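Local coordinates for type IV pilus biogenesis protein PilB (Streptococcus sanguinis, PDB 7B7P) that is a minor type IV pilin with a direct role in adhesion, probably through its von Willebrand factor A-like module and its metal-ion-dependent adhesion site, at residues Gly28-Ile33 with Ile149-Asp154; Leu93-Glu98 with Ile107-Thr112; Ala163-Phe168 with Ser213-Gly218; Asp253-Pro258 with Ile286-Leu291; Ser294-Ala299 with Asn316-Leu321. One frame throughout, in Å; residues are numbered along the deposited sequence.

Overall arrangement
The five contacts fall into two groups, as expected of a bimodular pilin. Contacts 1 and 2 belong to the pilin module, with centres about 16 Å apart, and they touch where Ile149 of contact 1 packs on Phe95 and Ile107 of contact 2. Contacts 3, 4 and 5 belong to the von Willebrand factor A-like module and its edge; the centres of contacts 1 and 4 are about 49 Å apart. Contact 3 is in the core sheet, its Phe168 side chain about 12 Å from the magnesium ion, whereas the Thr256 side chain of contact 4 comes within about 3 Å of it. Contact 5, about 17 Å from contact 4 between centres, continues outward through Leu291, Tyr290 and Tyr319.

Contact 1 (Gly28-Ile33 with Ile149-Asp154)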
# COMPACT_ATOMS: atom_id res chain seq x y z
N GLY A 28 -4.03 -6.39 -27.19
CA GLY A 28 -2.63 -6.78 -27.25
C GLY A 28 -1.65 -5.62 -27.30
O GLY A 28 -0.45 -5.82 -27.07
N LYS A 29 -2.13 -4.41 -27.58
CA LYS A 29 -1.28 -3.23 -27.64
C LYS A 29 -1.38 -2.35 -26.39
O LYS A 29 -0.79 -1.27 -26.36
CB LYS A 29 -1.62 -2.42 -28.90
CG LYS A 29 -1.45 -3.20 -30.22
CD LYS A 29 -1.77 -2.31 -31.42
CE LYS A 29 -2.44 -3.10 -32.55
NZ LYS A 29 -3.69 -2.39 -33.02
N ALA A 30 -2.10 -2.78 -25.36
CA ALA A 30 -2.32 -1.93 -24.19
C ALA A 30 -1.18 -2.08 -23.20
O ALA A 30 -0.69 -3.19 -22.94
CB ALA A 30 -3.65 -2.27 -23.52
N THR A 31 -0.75 -0.96 -22.64
CA THR A 31 0.29 -0.99 -21.63
C THR A 31 -0.27 -1.02 -20.21
O THR A 31 0.51 -1.20 -19.26
CB THR A 31 1.25 0.19 -21.82
OG1 THR A 31 0.51 1.37 -22.13
CG2 THR A 31 2.22 -0.11 -22.97
N SER A 32 -1.58 -0.87 -20.04
CA SER A 32 -2.23 -1.15 -18.76
C SER A 32 -3.70 -1.48 -19.03
O SER A 32 -4.32 -0.89 -19.92
CB SER A 32 -2.13 0.02 -17.78
OG SER A 32 -2.82 1.15 -18.26
N ILE A 33 -4.23 -2.43 -18.28
CA ILE A 33 -5.57 -2.96 -18.50
C ILE A 33 -6.31 -2.95 -17.18
O ILE A 33 -5.77 -3.39 -16.16
CB ILE A 33 -5.55 -4.42 -19.04
CG1 ILE A 33 -4.79 -4.52 -20.35
CG2 ILE A 33 -6.99 -4.94 -19.20
CD1 ILE A 33 -5.62 -4.13 -21.52
N ILE A 149 -13.69 -3.36 -20.53
CA ILE A 149 -12.27 -3.15 -20.29
C ILE A 149 -11.96 -1.67 -20.50
O ILE A 149 -12.58 -1.01 -21.35
CB ILE A 149 -11.37 -4.03 -21.21
CG1 ILE A 149 -11.10 -5.42 -20.62
CG2 ILE A 149 -10.07 -3.34 -21.55
CD1 ILE A 149 -10.55 -6.43 -21.63
N ALA A 150 -11.01 -1.16 -19.73
CA ALA A 150 -10.43 0.16 -19.94
C ALA A 150 -8.92 0.00 -20.06
O ALA A 150 -8.31 -0.79 -19.33
CB ALA A 150 -10.78 1.10 -18.79
N TYR A 151 -8.32 0.75 -20.98
CA TYR A 151 -6.92 0.51 -21.30
C TYR A 151 -6.25 1.78 -21.81
O TYR A 151 -6.91 2.72 -22.24
CB TYR A 151 -6.77 -0.58 -22.36
CG TYR A 151 -7.28 -0.16 -23.72
CD1 TYR A 151 -8.64 -0.15 -23.99
CD2 TYR A 151 -6.40 0.23 -24.73
CE1 TYR A 151 -9.12 0.22 -25.23
CE2 TYR A 151 -6.88 0.62 -25.99
CZ TYR A 151 -8.24 0.61 -26.23
OH TYR A 151 -8.75 0.99 -27.45
N ARG A 152 -4.93 1.76 -21.78
CA ARG A 152 -4.11 2.77 -22.43
C ARG A 152 -3.01 2.08 -23.21
O ARG A 152 -2.61 0.95 -22.91
CB ARG A 152 -3.50 3.75 -21.42
CG ARG A 152 -4.50 4.74 -20.85
CD ARG A 152 -3.86 5.62 -19.78
NE ARG A 152 -2.82 6.47 -20.32
CZ ARG A 152 -3.06 7.61 -20.98
NH1 ARG A 152 -4.30 8.03 -21.17
NH2 ARG A 152 -2.04 8.32 -21.44
N THR A 153 -2.50 2.78 -24.22
CA THR A 153 -1.42 2.29 -25.06
C THR A 153 -0.11 3.03 -24.83
O THR A 153 0.93 2.62 -25.37
CB THR A 153 -1.81 2.39 -26.54
OG1 THR A 153 -2.56 3.60 -26.75
CG2 THR A 153 -2.68 1.21 -26.92
N ASP A 154 -0.12 4.10 -24.04
CA ASP A 154 1.02 4.92 -23.67
C ASP A 154 0.90 5.22 -22.18
O ASP A 154 -0.21 5.27 -21.65
CB ASP A 154 1.06 6.22 -24.48
CG ASP A 154 -0.33 6.83 -24.69
OD1 ASP A 154 -1.35 6.10 -24.57
OD2 ASP A 154 -0.42 8.04 -25.00
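Ile149 meets Ile33 through their CG2 methyls, 4.2 Å apart, at the start of an antiparallel pairing between strands 148-152 and 32-36. At Ala150 the contact is made by the backbone, whose carbonyl oxygen receives a CA-H contact from Ile33. Tyr151 then stands opposite Ile33 in a non-hydrogen-bonded pair. Its CB is approached by both Ile33 CD1, at 3.8 Å, and Ala30 CB, at 3.7 Å. The phenol hydroxyl is bonded outside this contact, to Asn66.

Arg152 is where the regular ladder gives way to a classic beta bulge, for Thr31 and Ser32 both face it. Arg152 N donates to Ser32 O at 3.3 Å, and Arg152 O is gripped twice by one threonine. Thr31 N lies in the carbonyl plane at 2.7 Å, whereas Thr31 OG1, at 3.2 Å, stands well above that plane. The guanidinium group extends off the contact, to the backbone oxygens of Glu51 and Pro155. Beyond the strand, Thr153 lays its CG2 against Lys29 O at 3.2 Å.

Taken together, the bonds illustrate how a bulge can fit an extra residue while one carbonyl accepts both the N-H and the hydroxyl of Thr31. The pairing thereby ties the chain just after the N-terminal helix 9-27 to strand 148-152, an inner strand of the pilin sheet, with apolar contacts on the face of Ile33 and Tyr151 and polar grip concentrated at the bulge.

Contact 2 (Leu93-Glu98 with Ile107-Thr112)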
# COMPACT_ATOMS: atom_id res chain seq x y z
N LEU A 93 -20.93 -10.30 -23.21
CA LEU A 93 -19.49 -10.07 -23.30
C LEU A 93 -18.88 -10.06 -21.91
O LEU A 93 -19.29 -9.27 -21.05
CB LEU A 93 -19.20 -8.76 -24.02
CG LEU A 93 -17.78 -8.23 -23.85
CD1 LEU A 93 -16.78 -9.17 -24.54
CD2 LEU A 93 -17.69 -6.82 -24.41
N GLU A 94 -17.88 -10.91 -21.68
CA GLU A 94 -17.27 -11.02 -20.36
C GLU A 94 -15.77 -11.21 -20.48
O GLU A 94 -15.30 -11.98 -21.33
CB GLU A 94 -17.90 -12.18 -19.56
CG GLU A 94 -17.14 -12.50 -18.28
CD GLU A 94 -17.85 -13.50 -17.39
OE1 GLU A 94 -18.80 -14.17 -17.85
OE2 GLU A 94 -17.45 -13.61 -16.20
N PHE A 95 -15.00 -10.50 -19.64
CA PHE A 95 -13.55 -10.62 -19.58
C PHE A 95 -13.11 -11.15 -18.22
O PHE A 95 -13.78 -10.93 -17.21
CB PHE A 95 -12.85 -9.30 -19.83
CG PHE A 95 -13.33 -8.58 -21.04
CD1 PHE A 95 -14.47 -7.80 -20.97
CD2 PHE A 95 -12.66 -8.70 -22.26
CE1 PHE A 95 -14.93 -7.13 -22.09
CE2 PHE A 95 -13.12 -8.02 -23.38
CZ PHE A 95 -14.25 -7.24 -23.29
N LYS A 96 -11.97 -11.84 -18.21
CA LYS A 96 -11.48 -12.56 -17.04
C LYS A 96 -9.98 -12.76 -17.17
O LYS A 96 -9.51 -13.17 -18.23
CB LYS A 96 -12.17 -13.92 -16.91
CG LYS A 96 -12.56 -14.27 -15.50
CD LYS A 96 -13.08 -15.70 -15.40
CE LYS A 96 -14.31 -15.81 -14.50
NZ LYS A 96 -15.15 -17.00 -14.86
N THR A 97 -9.25 -12.47 -16.09
CA THR A 97 -7.86 -12.87 -16.00
C THR A 97 -7.78 -14.35 -15.61
O THR A 97 -8.67 -14.89 -14.95
CB THR A 97 -7.11 -12.00 -15.00
OG1 THR A 97 -7.59 -12.27 -13.67
CG2 THR A 97 -7.31 -10.51 -15.33
N GLU A 98 -6.71 -15.02 -16.05
CA GLU A 98 -6.63 -16.48 -15.96
C GLU A 98 -5.19 -16.93 -15.73
O GLU A 98 -4.68 -17.83 -16.39
CB GLU A 98 -7.18 -17.14 -17.23
CG GLU A 98 -8.66 -16.88 -17.49
CD GLU A 98 -9.56 -18.04 -17.05
OE1 GLU A 98 -9.10 -19.21 -17.09
OE2 GLU A 98 -10.73 -17.78 -16.66
N ILE A 107 -5.63 -13.86 -20.29
CA ILE A 107 -6.97 -13.29 -20.24
C ILE A 107 -7.91 -14.23 -20.98
O ILE A 107 -7.53 -14.90 -21.95
CB ILE A 107 -7.01 -11.88 -20.84
CG1 ILE A 107 -8.36 -11.22 -20.59
CG2 ILE A 107 -6.73 -11.91 -22.33
CD1 ILE A 107 -8.42 -9.81 -21.13
N SER A 108 -9.15 -14.31 -20.50
CA SER A 108 -10.17 -15.10 -21.17
C SER A 108 -11.28 -14.17 -21.65
O SER A 108 -11.68 -13.23 -20.95
CB SER A 108 -10.71 -16.21 -20.28
OG SER A 108 -11.93 -15.86 -19.67
N TYR A 109 -11.73 -14.42 -22.87
CA TYR A 109 -12.83 -13.69 -23.47
C TYR A 109 -14.04 -14.61 -23.58
O TYR A 109 -13.90 -15.81 -23.84
CB TYR A 109 -12.48 -13.19 -24.86
CG TYR A 109 -11.24 -12.36 -24.96
CD1 TYR A 109 -11.12 -11.16 -24.28
CD2 TYR A 109 -10.20 -12.76 -25.80
CE1 TYR A 109 -9.98 -10.38 -24.41
CE2 TYR A 109 -9.06 -12.00 -25.94
CZ TYR A 109 -8.95 -10.80 -25.25
OH TYR A 109 -7.81 -10.05 -25.39
N ASN A 110 -15.22 -14.04 -23.37
CA ASN A 110 -16.49 -14.70 -23.60
C ASN A 110 -17.32 -13.77 -24.48
O ASN A 110 -17.38 -12.57 -24.23
CB ASN A 110 -17.21 -15.00 -22.28
CG ASN A 110 -18.47 -15.81 -22.48
OD1 ASN A 110 -19.39 -15.38 -23.18
ND2 ASN A 110 -18.52 -16.99 -21.87
N LEU A 111 -17.92 -14.32 -25.54
CA LEU A 111 -18.71 -13.50 -26.45
C LEU A 111 -19.80 -14.39 -27.04
O LEU A 111 -19.59 -15.05 -28.06
CB LEU A 111 -17.86 -12.85 -27.53
CG LEU A 111 -18.64 -11.95 -28.50
CD1 LEU A 111 -19.56 -11.00 -27.73
CD2 LEU A 111 -17.70 -11.18 -29.40
N THR A 112 -20.96 -14.41 -26.38
CA THR A 112 -22.04 -15.28 -26.83
C THR A 112 -23.33 -14.49 -27.09
O THR A 112 -23.30 -13.28 -27.31
CB THR A 112 -22.30 -16.41 -25.82
OG1 THR A 112 -22.45 -15.88 -24.49
CG2 THR A 112 -21.16 -17.42 -25.84
O HOH W 1 -14.65 -14.91 -19.65
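Glu94 and Asn110 exchange two backbone hydrogen bonds, Glu94 N to Asn110 O at 3.1 Å and Asn110 N to Glu94 O at 2.9 Å. Lys96 and Ser108 form the next such pair: Ser108 N reaches Lys96 O at 2.6 Å, in a nearly straight bond, while the return bond from Lys96 N to Ser108 O is weak. The CA-H of Phe95, between these pairs, points at Ser108 O, and that of Leu93, beyond them, at Asn110 O.

Aromatic and apolar contacts occupy the face of Leu93, Phe95, Tyr109 and Leu111. The rings of Phe95 and Tyr109 meet at their edges, with planes at 88°, Phe95 CD2 lying near the plane of the Tyr109 ring and 3.5 Å from its CD1. Tyr109 OH goes on to Asp24 of helix 9-27, the helix that packs against this face.

On the other face the polar contact is a water bridge: a water 2.9 Å from Ser108 OG also reaches Glu94 O weakly. Carbon atoms pack round the same serine, Lys96 CB at 3.4 Å from Ser108 OG and Glu98 CG at 3.5 Å from Ser108 CB.

This is a beta hairpin of the antiparallel sheet that lies on the N-terminal helix, as in the type IV pilin fold.

Contact 3 (Ala163-Phe168 with Ser213-Gly218)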
# COMPACT_ATOMS: atom_id res chain seq x y z
N ALA A 163 3.83 10.34 -0.53
CA ALA A 163 4.70 10.58 0.61
C ALA A 163 4.77 9.32 1.46
O ALA A 163 3.76 8.65 1.68
CB ALA A 163 4.22 11.76 1.44
N VAL A 164 5.97 9.00 1.93
CA VAL A 164 6.21 7.83 2.75
C VAL A 164 7.01 8.27 3.95
O VAL A 164 8.10 8.82 3.81
CB VAL A 164 6.97 6.72 1.99
CG1 VAL A 164 7.19 5.53 2.90
CG2 VAL A 164 6.21 6.31 0.72
N SER A 165 6.46 8.07 5.14
CA SER A 165 7.21 8.36 6.35
C SER A 165 7.72 7.05 6.93
O SER A 165 6.93 6.16 7.26
CB SER A 165 6.36 9.11 7.39
OG SER A 165 7.20 9.46 8.48
N PHE A 166 9.04 6.94 7.02
CA PHE A 166 9.70 5.82 7.67
C PHE A 166 9.86 6.13 9.14
O PHE A 166 10.40 7.18 9.50
CB PHE A 166 11.07 5.56 7.05
CG PHE A 166 11.00 4.90 5.71
CD1 PHE A 166 10.77 3.53 5.61
CD2 PHE A 166 11.13 5.65 4.56
CE1 PHE A 166 10.67 2.92 4.36
CE2 PHE A 166 11.05 5.04 3.31
CZ PHE A 166 10.82 3.68 3.21
N VAL A 167 9.46 5.19 9.99
CA VAL A 167 9.42 5.39 11.43
C VAL A 167 10.10 4.18 12.06
O VAL A 167 9.50 3.10 12.17
CB VAL A 167 7.99 5.58 11.95
CG1 VAL A 167 7.97 5.65 13.47
CG2 VAL A 167 7.41 6.83 11.35
N PHE A 168 11.34 4.37 12.51
CA PHE A 168 12.23 3.26 12.83
C PHE A 168 12.55 3.23 14.31
O PHE A 168 13.02 4.22 14.88
CB PHE A 168 13.53 3.35 12.02
CG PHE A 168 13.38 3.02 10.55
CD1 PHE A 168 12.21 2.48 10.04
CD2 PHE A 168 14.44 3.23 9.68
CE1 PHE A 168 12.09 2.18 8.69
CE2 PHE A 168 14.34 2.92 8.34
CZ PHE A 168 13.17 2.39 7.84
N SER A 213 8.14 11.07 -2.32
CA SER A 213 9.04 11.65 -1.35
C SER A 213 8.95 10.92 -0.01
O SER A 213 7.95 10.27 0.31
CB SER A 213 8.77 13.16 -1.16
OG SER A 213 7.40 13.44 -1.30
N VAL A 214 10.03 11.02 0.75
CA VAL A 214 10.20 10.25 1.97
C VAL A 214 10.82 11.16 3.03
O VAL A 214 11.50 12.14 2.72
CB VAL A 214 11.09 9.01 1.72
CG1 VAL A 214 10.64 8.24 0.47
CG2 VAL A 214 12.54 9.42 1.55
N ASN A 215 10.55 10.84 4.30
CA ASN A 215 11.31 11.40 5.41
C ASN A 215 11.59 10.27 6.38
O ASN A 215 11.12 9.14 6.20
CB ASN A 215 10.59 12.59 6.09
CG ASN A 215 9.40 12.15 6.95
OD1 ASN A 215 8.85 11.06 6.76
ND2 ASN A 215 9.01 13.01 7.91
N LEU A 216 12.34 10.57 7.43
CA LEU A 216 12.82 9.54 8.34
C LEU A 216 12.57 9.98 9.78
O LEU A 216 13.03 11.05 10.19
CB LEU A 216 14.31 9.28 8.11
CG LEU A 216 14.86 8.07 8.89
CD1 LEU A 216 14.04 6.81 8.56
CD2 LEU A 216 16.36 7.86 8.63
N VAL A 217 11.84 9.15 10.53
CA VAL A 217 11.59 9.36 11.95
C VAL A 217 12.23 8.21 12.71
O VAL A 217 12.05 7.04 12.36
CB VAL A 217 10.08 9.44 12.28
CG1 VAL A 217 9.83 9.43 13.81
CG2 VAL A 217 9.43 10.64 11.62
N GLY A 218 12.98 8.54 13.75
CA GLY A 218 13.47 7.55 14.69
C GLY A 218 12.67 7.65 15.98
O GLY A 218 12.13 8.69 16.31
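Ser165 OG is anti to its backbone N (chi1 -174°), while chi1 of 74° sets Asn215 CG on the side of Ser165 and chi2 of -22° turns OD1 to the hydroxyl, on one face of the sheet. The strands are parallel neighbours in the core of a von Willebrand factor A-like domain, joined through helix 191-209 as a beta-alpha-beta unit. Their short axes run 21° apart.

The hydroxyl of Ser165 donates to Asn215 OD1 at 2.9 Å, a side-chain bond beside the backbone ladder. The amide nitrogen of Asn215 is held from beyond the pair by Ser268 OG and Gln228 O, which together fix the rotation of this buried amide.

In the ladder, Phe166 stands between two partners: its N donates to Asn215 O at 3.1 Å, and its O accepts from Val217 N at 2.6 Å. Phe168 N continues the series to Val217 O.

Apolar contacts occur on both faces. Val167 and Val217 lie side by side, Val167 CG2 being 3.8 Å from Val217 CB. On the face that meets helix 191-209, one methyl, Leu216 CD1, touches two phenylalanines, at 3.6 Å from Phe166 CB and 3.8 Å from Phe168 CD2.

Contact 4 (Asp253-Pro258 with Ile286-Leu291); sequences DGVTNP and IPNAYL
Thr256 and Asn288 form the tight part of this contact through a reciprocal pair of hydrogen bonds. Thr256 N donates to Asn288 OD1 at 2.8 Å, and Asn288 N returns a nearly straight bond to Thr256 O at 3.1 Å; each donor lies in the plane of the carbonyl it meets. In Asn288, chi1 of 62° sets CG on the loop side, and OD1 meets Thr256 N from there. Next to this pair, Asn257 lies across Ala289, CB to CB at 3.8 Å. Its amide is spoken for at both ends: OD1 caps helix 258-270 by accepting from Asp260 N, and ND2 binds Thr221 O. Pro258 and Pro287 complete the packing, Pro258 CG being 4.1 Å from Pro287 CB.

The other side is nearer to solvent. Val255 is partly exposed there, although its CG2 still meets Ala289 CB at 3.8 Å and its CB rests near Asn288 OD1. A water links Thr256 OG1, at 3.1 Å, with Asn288 ND2 by a weak bond, while the CB of Ile286 points away from the loop.

This is consistent with a second-shell role for Asn288. It holds both the N and the O of Thr256, whose side chain comes within about 3 Å of the magnesium ion, close to the magnesium-binding residues Ser173 and Asp284. Thr256 is probably the threonine of the metal-ion-dependent adhesion site, and its backbone would then be held by the side-chain oxygen and the backbone N of Asn288.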
# COMPACT_ATOMS: atom_id res chain seq x y z
N ASP A 253 19.71 3.26 21.39
CA ASP A 253 19.65 3.69 22.78
C ASP A 253 18.20 3.97 23.20
O ASP A 253 17.42 4.50 22.41
CB ASP A 253 20.50 4.95 23.00
CG ASP A 253 20.58 5.36 24.46
OD1 ASP A 253 21.12 4.58 25.28
OD2 ASP A 253 20.09 6.47 24.79
N GLY A 254 17.83 3.60 24.43
CA GLY A 254 16.48 3.86 24.94
C GLY A 254 15.55 2.65 24.90
O GLY A 254 15.93 1.52 24.59
N VAL A 255 14.28 2.92 25.22
CA VAL A 255 13.22 1.92 25.22
C VAL A 255 12.36 2.08 23.96
O VAL A 255 12.80 2.65 22.96
CB VAL A 255 12.38 2.02 26.51
CG1 VAL A 255 13.17 1.45 27.68
CG2 VAL A 255 11.98 3.48 26.78
N THR A 256 11.12 1.58 23.98
CA THR A 256 10.32 1.46 22.76
C THR A 256 8.99 2.19 22.93
O THR A 256 8.09 1.70 23.62
CB THR A 256 10.12 -0.03 22.41
OG1 THR A 256 11.40 -0.68 22.36
CG2 THR A 256 9.41 -0.21 21.06
N ASN A 257 8.85 3.34 22.28
CA ASN A 257 7.69 4.23 22.41
C ASN A 257 7.12 4.42 21.01
O ASN A 257 7.27 5.48 20.40
CB ASN A 257 8.09 5.56 23.05
CG ASN A 257 6.88 6.45 23.41
OD1 ASN A 257 5.77 6.23 22.93
ND2 ASN A 257 7.10 7.47 24.27
N PRO A 258 6.47 3.39 20.46
CA PRO A 258 5.99 3.49 19.08
C PRO A 258 4.93 4.57 18.88
O PRO A 258 4.88 5.20 17.81
CB PRO A 258 5.45 2.08 18.79
CG PRO A 258 5.06 1.55 20.14
CD PRO A 258 6.04 2.14 21.12
N ILE A 286 8.87 -5.29 22.49
CA ILE A 286 7.56 -5.08 23.09
C ILE A 286 7.38 -3.60 23.42
O ILE A 286 8.28 -2.99 24.05
CB ILE A 286 7.41 -5.92 24.34
CG1 ILE A 286 7.73 -7.40 24.07
CG2 ILE A 286 6.02 -5.71 24.94
CD1 ILE A 286 8.00 -8.14 25.40
N PRO A 287 6.27 -2.99 23.05
CA PRO A 287 5.98 -1.62 23.49
C PRO A 287 6.07 -1.49 25.01
O PRO A 287 5.48 -2.27 25.76
CB PRO A 287 4.54 -1.39 23.00
CG PRO A 287 4.40 -2.30 21.83
CD PRO A 287 5.20 -3.53 22.19
N ASN A 288 6.82 -0.50 25.46
CA ASN A 288 7.01 -0.37 26.91
C ASN A 288 7.18 1.08 27.34
O ASN A 288 7.77 1.32 28.40
CB ASN A 288 8.25 -1.19 27.40
CG ASN A 288 9.55 -0.70 26.77
OD1 ASN A 288 9.56 0.15 25.86
ND2 ASN A 288 10.66 -1.19 27.28
N ALA A 289 6.74 2.04 26.54
CA ALA A 289 6.87 3.45 26.89
C ALA A 289 5.76 4.25 26.22
O ALA A 289 5.25 3.87 25.17
CB ALA A 289 8.27 3.98 26.50
N TYR A 290 5.40 5.37 26.85
CA TYR A 290 4.39 6.28 26.32
C TYR A 290 4.62 7.64 26.96
O TYR A 290 5.32 7.75 27.96
CB TYR A 290 2.95 5.76 26.58
CG TYR A 290 2.68 5.46 28.07
CD1 TYR A 290 2.99 4.22 28.63
CD2 TYR A 290 2.13 6.43 28.91
CE1 TYR A 290 2.76 3.96 29.98
CE2 TYR A 290 1.90 6.18 30.23
CZ TYR A 290 2.22 4.96 30.78
OH TYR A 290 1.99 4.72 32.12
N LEU A 291 4.07 8.68 26.33
CA LEU A 291 4.13 10.03 26.88
C LEU A 291 2.76 10.45 27.37
O LEU A 291 1.75 10.13 26.75
CB LEU A 291 4.63 11.03 25.84
CG LEU A 291 6.10 10.79 25.49
CD1 LEU A 291 6.60 11.75 24.43
CD2 LEU A 291 6.92 10.90 26.74
O HOH W 2 13.01 -1.61 24.84

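Contact 5 (Ser294-Ala299 with Asn316-Leu321); sequences SRALYA and NPIYDL
A 3-10 turn at residues 294-296, followed by an inverse gamma turn centred on Leu297, carries Ala296 past Ile318 of an irregular segment, with their CA atoms 5.6 Å apart. Both segments are loops at the border of the small antiparallel sheet formed by strands 289-291, 302-305, 311-314 and 332-335, so the contact joins two of its connections on the protein surface.

Apolar contact centres on Ile318. Its CB lies 4.2 Å from Ala296 CB, and its CD1 reaches back to Arg295 CB at 4.1 Å; beyond this the arginine chain runs extended from CG to NE, carrying the guanidinium off the contact. Asn301, outside both segments, ties them together from the side, its ND2 donating to Ala296 O and its OD1 accepting from Asn316 N.

Polar contact is lighter, and in it the hydroxyl of Tyr298 reaches Asn316. The tyrosine and Asn316 side chains cross at about a right angle, ring and amide planes being 48° apart. Asn316 CB is 3.5 Å from the Tyr298 hydroxyl oxygen, and Tyr298 OH donates a weak hydrogen bond to Asn316 OD1 at 3.4 Å, close to the ring plane.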
# COMPACT_ATOMS: atom_id res chain seq x y z
N SER A 294 0.70 17.00 30.02
CA SER A 294 0.99 17.62 31.32
C SER A 294 -0.21 17.56 32.28
O SER A 294 -0.03 17.49 33.50
CB SER A 294 1.44 19.07 31.15
OG SER A 294 0.52 19.81 30.35
N ARG A 295 -1.43 17.55 31.74
CA ARG A 295 -2.63 17.39 32.56
C ARG A 295 -2.57 16.19 33.50
O ARG A 295 -3.30 16.16 34.50
CB ARG A 295 -3.88 17.22 31.68
CG ARG A 295 -4.50 18.49 31.06
CD ARG A 295 -5.44 18.06 29.92
NE ARG A 295 -5.72 19.11 28.95
CZ ARG A 295 -6.62 20.08 29.12
NH1 ARG A 295 -7.33 20.17 30.24
NH2 ARG A 295 -6.80 20.98 28.16
N ALA A 296 -1.75 15.19 33.17
CA ALA A 296 -1.71 13.97 33.97
C ALA A 296 -0.78 14.07 35.16
O ALA A 296 -0.78 13.16 36.00
CB ALA A 296 -1.30 12.77 33.09
N LEU A 297 -0.02 15.17 35.27
CA LEU A 297 0.90 15.44 36.38
C LEU A 297 0.16 16.07 37.56
O LEU A 297 0.22 17.27 37.81
CB LEU A 297 2.04 16.34 35.92
CG LEU A 297 2.88 15.86 34.74
CD1 LEU A 297 4.17 16.65 34.62
CD2 LEU A 297 3.15 14.37 34.90
N TYR A 298 -0.57 15.23 38.29
CA TYR A 298 -1.29 15.65 39.48
C TYR A 298 -1.10 14.60 40.56
O TYR A 298 -0.78 13.44 40.27
CB TYR A 298 -2.80 15.87 39.20
CG TYR A 298 -3.59 14.64 38.75
CD1 TYR A 298 -4.15 13.76 39.68
CD2 TYR A 298 -3.79 14.36 37.39
CE1 TYR A 298 -4.87 12.63 39.28
CE2 TYR A 298 -4.52 13.24 36.97
CZ TYR A 298 -5.05 12.37 37.92
OH TYR A 298 -5.77 11.25 37.50
N ALA A 299 -1.27 15.04 41.81
CA ALA A 299 -1.58 14.18 42.95
C ALA A 299 -0.80 12.88 43.01
O ALA A 299 0.43 12.87 42.95
CB ALA A 299 -3.07 13.82 42.96
N ASN A 316 -3.80 7.01 35.85
CA ASN A 316 -4.71 7.50 34.82
C ASN A 316 -3.90 8.21 33.75
O ASN A 316 -3.59 9.40 33.87
CB ASN A 316 -5.78 8.44 35.40
CG ASN A 316 -6.57 9.19 34.29
OD1 ASN A 316 -6.68 10.43 34.32
ND2 ASN A 316 -7.10 8.44 33.31
N PRO A 317 -3.50 7.53 32.69
CA PRO A 317 -2.75 8.21 31.63
C PRO A 317 -3.65 9.14 30.83
O PRO A 317 -4.77 8.80 30.48
CB PRO A 317 -2.22 7.07 30.76
CG PRO A 317 -2.47 5.82 31.54
CD PRO A 317 -3.66 6.09 32.41
N ILE A 318 -3.15 10.32 30.55
CA ILE A 318 -3.73 11.16 29.53
C ILE A 318 -2.64 11.31 28.49
O ILE A 318 -1.60 11.93 28.76
CB ILE A 318 -4.20 12.51 30.08
CG1 ILE A 318 -5.21 12.26 31.20
CG2 ILE A 318 -4.79 13.36 28.99
CD1 ILE A 318 -5.40 13.42 32.12
N TYR A 319 -2.83 10.67 27.35
CA TYR A 319 -1.75 10.60 26.38
C TYR A 319 -1.41 11.98 25.85
O TYR A 319 -2.26 12.85 25.70
CB TYR A 319 -2.12 9.63 25.26
CG TYR A 319 -2.24 8.24 25.85
CD1 TYR A 319 -1.17 7.66 26.50
CD2 TYR A 319 -3.43 7.55 25.78
CE1 TYR A 319 -1.29 6.40 27.07
CE2 TYR A 319 -3.56 6.28 26.35
CZ TYR A 319 -2.49 5.72 26.99
OH TYR A 319 -2.63 4.49 27.55
N ASP A 320 -0.12 12.18 25.59
CA ASP A 320 0.37 13.35 24.89
C ASP A 320 0.01 13.27 23.41
O ASP A 320 0.78 12.73 22.60
CB ASP A 320 1.89 13.47 25.06
CG ASP A 320 2.45 14.76 24.50
OD1 ASP A 320 1.67 15.62 24.01
OD2 ASP A 320 3.68 14.91 24.51
N LEU A 321 -1.14 13.81 23.08
CA LEU A 321 -1.63 13.92 21.71
C LEU A 321 -1.43 15.31 21.12
O LEU A 321 -2.14 15.68 20.19
CB LEU A 321 -3.10 13.56 21.68
CG LEU A 321 -3.37 12.21 22.31
CD1 LEU A 321 -4.88 11.93 22.24
CD2 LEU A 321 -2.55 11.14 21.55